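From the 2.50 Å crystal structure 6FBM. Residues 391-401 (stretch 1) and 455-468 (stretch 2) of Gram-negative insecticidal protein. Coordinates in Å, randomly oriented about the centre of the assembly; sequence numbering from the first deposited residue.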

# COMPACT_ATOMS: atom_id res chain seq x y z
N ARG A 391 -73.91 5.27 -24.15
CA ARG A 391 -74.89 5.66 -25.13
C ARG A 391 -75.35 7.09 -24.94
O ARG A 391 -75.84 7.44 -23.89
CB ARG A 391 -76.09 4.75 -25.09
CG ARG A 391 -75.84 3.38 -25.66
CD ARG A 391 -77.12 2.77 -26.23
NE ARG A 391 -77.25 1.36 -25.87
CZ ARG A 391 -77.64 0.92 -24.67
NH1 ARG A 391 -77.93 1.76 -23.69
NH2 ARG A 391 -77.71 -0.38 -24.45
N VAL A 392 -75.21 7.88 -25.98
CA VAL A 392 -75.81 9.18 -26.03
C VAL A 392 -77.30 8.97 -26.35
O VAL A 392 -78.15 9.73 -25.86
CB VAL A 392 -75.13 10.07 -27.09
CG1 VAL A 392 -75.76 11.46 -27.13
CG2 VAL A 392 -73.68 10.24 -26.77
N TRP A 393 -77.59 7.95 -27.16
CA TRP A 393 -78.92 7.74 -27.72
C TRP A 393 -79.05 6.34 -28.28
O TRP A 393 -78.08 5.79 -28.80
CB TRP A 393 -79.14 8.73 -28.85
CG TRP A 393 -80.36 8.50 -29.69
CD1 TRP A 393 -81.62 8.96 -29.45
CD2 TRP A 393 -80.43 7.75 -30.92
NE1 TRP A 393 -82.48 8.54 -30.44
CE2 TRP A 393 -81.78 7.80 -31.35
CE3 TRP A 393 -79.51 7.04 -31.68
CZ2 TRP A 393 -82.21 7.16 -32.52
CZ3 TRP A 393 -79.94 6.41 -32.83
CH2 TRP A 393 -81.28 6.48 -33.24
N ASP A 394 -80.26 5.80 -28.20
CA ASP A 394 -80.65 4.62 -28.98
C ASP A 394 -82.09 4.76 -29.49
O ASP A 394 -82.78 5.70 -29.13
CB ASP A 394 -80.45 3.33 -28.16
CG ASP A 394 -81.10 3.37 -26.81
OD1 ASP A 394 -82.32 3.25 -26.72
OD2 ASP A 394 -80.39 3.50 -25.81
N ASP A 395 -82.51 3.81 -30.35
CA ASP A 395 -83.85 3.82 -30.99
C ASP A 395 -84.94 3.07 -30.22
O ASP A 395 -85.95 2.67 -30.82
CB ASP A 395 -83.76 3.30 -32.43
CG ASP A 395 -83.80 1.77 -32.53
OD1 ASP A 395 -83.12 1.09 -31.73
OD2 ASP A 395 -84.54 1.23 -33.39
N ALA A 396 -84.75 2.86 -28.91
CA ALA A 396 -85.77 2.21 -28.08
C ALA A 396 -87.07 2.99 -28.19
O ALA A 396 -87.06 4.23 -28.00
CB ALA A 396 -85.32 2.12 -26.63
N GLY A 397 -88.15 2.28 -28.57
CA GLY A 397 -89.47 2.90 -28.78
C GLY A 397 -89.89 3.09 -30.23
O GLY A 397 -91.09 3.23 -30.52
N SER A 398 -88.93 3.09 -31.15
CA SER A 398 -89.22 3.17 -32.58
C SER A 398 -89.94 1.93 -33.11
O SER A 398 -90.55 1.98 -34.18
CB SER A 398 -87.91 3.31 -33.35
OG SER A 398 -87.12 2.13 -33.20
N GLY A 399 -89.82 0.81 -32.40
CA GLY A 399 -90.45 -0.42 -32.80
C GLY A 399 -89.80 -1.08 -34.00
O GLY A 399 -90.31 -2.10 -34.47
N LYS A 400 -88.66 -0.56 -34.47
CA LYS A 400 -87.97 -1.15 -35.61
C LYS A 400 -87.20 -2.35 -35.06
O LYS A 400 -86.72 -2.30 -33.91
CB LYS A 400 -86.99 -0.19 -36.30
CG LYS A 400 -87.46 1.24 -36.51
CD LYS A 400 -88.68 1.40 -37.43
CE LYS A 400 -89.24 2.81 -37.32
NZ LYS A 400 -90.29 3.04 -38.33
N SER A 401 -87.10 -3.40 -35.86
CA SER A 401 -86.55 -4.68 -35.41
C SER A 401 -85.04 -4.56 -35.19
O SER A 401 -84.47 -5.13 -34.25
CB SER A 401 -86.89 -5.80 -36.41
OG SER A 401 -86.16 -5.66 -37.62
N VAL A 455 -75.34 17.34 -38.83
CA VAL A 455 -75.24 16.26 -39.78
C VAL A 455 -76.58 15.57 -39.95
O VAL A 455 -76.97 15.26 -41.07
CB VAL A 455 -74.21 15.22 -39.33
CG1 VAL A 455 -74.13 14.05 -40.33
CG2 VAL A 455 -72.84 15.88 -39.16
N TRP A 456 -77.27 15.34 -38.82
CA TRP A 456 -78.42 14.43 -38.77
C TRP A 456 -79.10 14.49 -37.39
O TRP A 456 -78.50 14.93 -36.42
CB TRP A 456 -77.93 13.02 -39.03
CG TRP A 456 -78.95 11.91 -39.04
CD1 TRP A 456 -79.66 11.49 -40.11
CD2 TRP A 456 -79.31 11.05 -37.95
NE1 TRP A 456 -80.44 10.42 -39.77
CE2 TRP A 456 -80.25 10.13 -38.44
CE3 TRP A 456 -78.91 10.97 -36.62
CZ2 TRP A 456 -80.82 9.14 -37.65
CZ3 TRP A 456 -79.49 9.97 -35.82
CH2 TRP A 456 -80.42 9.07 -36.35
N TRP A 457 -80.37 14.11 -37.36
CA TRP A 457 -81.12 13.84 -36.13
C TRP A 457 -82.09 12.70 -36.41
O TRP A 457 -82.33 12.36 -37.57
CB TRP A 457 -81.89 15.05 -35.57
CG TRP A 457 -82.59 15.94 -36.57
CD1 TRP A 457 -83.15 15.58 -37.77
CD2 TRP A 457 -82.84 17.35 -36.43
NE1 TRP A 457 -83.69 16.67 -38.40
CE2 TRP A 457 -83.52 17.77 -37.61
CE3 TRP A 457 -82.56 18.30 -35.44
CZ2 TRP A 457 -83.92 19.10 -37.81
CZ3 TRP A 457 -82.94 19.61 -35.64
CH2 TRP A 457 -83.61 20.01 -36.83
N ASP A 458 -82.64 12.12 -35.36
CA ASP A 458 -83.44 10.91 -35.49
C ASP A 458 -84.91 11.16 -35.72
O ASP A 458 -85.67 10.21 -35.80
CB ASP A 458 -83.25 10.02 -34.25
CG ASP A 458 -84.05 10.49 -33.04
OD1 ASP A 458 -83.90 11.66 -32.66
OD2 ASP A 458 -84.80 9.69 -32.47
N LYS A 459 -85.35 12.43 -35.81
CA LYS A 459 -86.79 12.70 -35.84
C LYS A 459 -87.46 12.03 -37.05
O LYS A 459 -86.92 12.01 -38.15
CB LYS A 459 -87.11 14.17 -35.67
CG LYS A 459 -86.78 15.07 -36.83
CD LYS A 459 -86.18 16.42 -36.35
CE LYS A 459 -87.03 17.25 -35.43
NZ LYS A 459 -86.65 18.71 -35.53
N GLY A 460 -88.62 11.42 -36.77
CA GLY A 460 -89.26 10.48 -37.67
C GLY A 460 -89.16 9.04 -37.21
O GLY A 460 -90.05 8.24 -37.50
N THR A 461 -88.08 8.70 -36.50
CA THR A 461 -87.86 7.33 -36.01
C THR A 461 -88.92 6.89 -34.98
O THR A 461 -89.34 5.73 -34.94
CB THR A 461 -86.41 7.16 -35.46
OG1 THR A 461 -86.02 5.78 -35.43
CG2 THR A 461 -86.28 7.74 -34.08
N GLY A 462 -89.36 7.86 -34.16
CA GLY A 462 -90.31 7.61 -33.08
C GLY A 462 -89.69 6.93 -31.88
O GLY A 462 -90.28 6.03 -31.31
N ALA A 463 -88.50 7.36 -31.50
CA ALA A 463 -87.79 6.80 -30.35
C ALA A 463 -88.02 7.76 -29.22
O ALA A 463 -88.05 8.97 -29.46
CB ALA A 463 -86.31 6.66 -30.63
N ARG A 464 -88.16 7.22 -28.01
CA ARG A 464 -88.42 8.04 -26.80
C ARG A 464 -87.37 9.11 -26.67
O ARG A 464 -87.69 10.31 -26.52
CB ARG A 464 -88.42 7.20 -25.51
CG ARG A 464 -89.30 5.97 -25.58
CD ARG A 464 -89.82 5.51 -24.25
NE ARG A 464 -90.79 4.44 -24.50
CZ ARG A 464 -90.48 3.16 -24.76
NH1 ARG A 464 -89.21 2.74 -24.80
NH2 ARG A 464 -91.47 2.29 -24.98
N LYS A 465 -86.12 8.65 -26.76
CA LYS A 465 -84.95 9.52 -26.67
C LYS A 465 -84.70 10.14 -28.02
O LYS A 465 -85.08 9.59 -29.06
CB LYS A 465 -83.72 8.76 -26.20
CG LYS A 465 -83.92 7.93 -24.93
CD LYS A 465 -82.65 7.29 -24.49
CE LYS A 465 -82.84 5.85 -23.97
NZ LYS A 465 -81.76 5.60 -22.97
N ASP A 466 -84.04 11.28 -27.99
CA ASP A 466 -83.73 12.04 -29.18
C ASP A 466 -82.22 12.25 -29.30
O ASP A 466 -81.49 12.20 -28.30
CB ASP A 466 -84.43 13.40 -29.11
CG ASP A 466 -85.95 13.30 -29.04
OD1 ASP A 466 -86.54 12.24 -29.42
OD2 ASP A 466 -86.54 14.33 -28.63
N VAL A 467 -81.76 12.47 -30.53
CA VAL A 467 -80.36 12.82 -30.78
C VAL A 467 -80.21 13.64 -32.03
O VAL A 467 -80.95 13.46 -32.99
CB VAL A 467 -79.47 11.55 -30.88
CG1 VAL A 467 -79.71 10.78 -32.18
CG2 VAL A 467 -78.00 11.90 -30.71
N SER A 468 -79.24 14.55 -31.99
CA SER A 468 -78.78 15.30 -33.15
C SER A 468 -77.25 15.28 -33.18
O SER A 468 -76.61 15.49 -32.15
CB SER A 468 -79.27 16.75 -33.08
OG SER A 468 -80.67 16.83 -32.86
O HOH W 1 -84.97 5.84 -27.41

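Trp393 is the centre of this contact. It is buried, and 129 Å² of it is covered by the other stretch, more than for any other residue here. The ring meets stretch 2 in several ways at once. Its one polar atom is used: NE1 donates a hydrogen bond to the backbone O of Lys465 at 3.1 Å. A second, weak bond runs from Trp393 NE1 to Asp458 OD2 at 3.3 Å. The carbon surface is packed. Val467 CG1 lies over one face, 3.5 Å from the centroid of the five-membered ring and close to the ring normal, a CH-pi contact. Trp456 turns its edge toward the face of Trp393, with the planes at 77° and the CH2 atoms of Trp393 and Trp456 4.1 Å apart. A large aromatic side chain with a single N-H suits this place, since it fills apolar space and still satisfies its nitrogen.

Asp458 helps to set the frame. Asp458 OD1 accepts a hydrogen bond from Val467 N at 3.1 Å, and Asp458 N donates one to Val467 O at 3.2 Å. This ties Val467, which points toward stretch 1, to the start of the Asp458 to Thr461 type II turn. Val467 CG2 also touches Val392 CG1 at 4.2 Å.

Lys465 gives up 71 Å², although it stays exposed. Its CB lies 3.9 Å from Trp393 CD1, so the base of the chain packs against the indole at CD1. The charged end reaches Asp394, where NZ and Asp394 OD2 form a long salt bridge of 3.8 Å. A long aliphatic chain ending in an amine serves both contacts. The backbone N of Lys465 donates to a water at 3.1 Å. That water donates to Asp394 O at 2.8 Å and Ala396 O at 2.7 Å, so it bridges the stretches.

Thr461 and Ala463 continue the contact toward the turn of stretch 1. Thr461 CG2 sits at the edge of the Trp393 ring, and Thr461 O is 3.2 Å from Ser398 CB. Ala463 CA is 4.5 Å from Ser398 CA, and the Ala463 methyl packs against Asp395, with CB 3.8 Å from Asp395 CA. Next to it, Arg464 N donates to Ala396 O at 3.2 Å.

Gly397 lies in the type II turn from Asp395 to Ser398. Its backbone angles call for glycine, and a CB would lie 3.0 Å from Arg464 CG. Gly397 CA lies over one face of the Arg464 guanidinium.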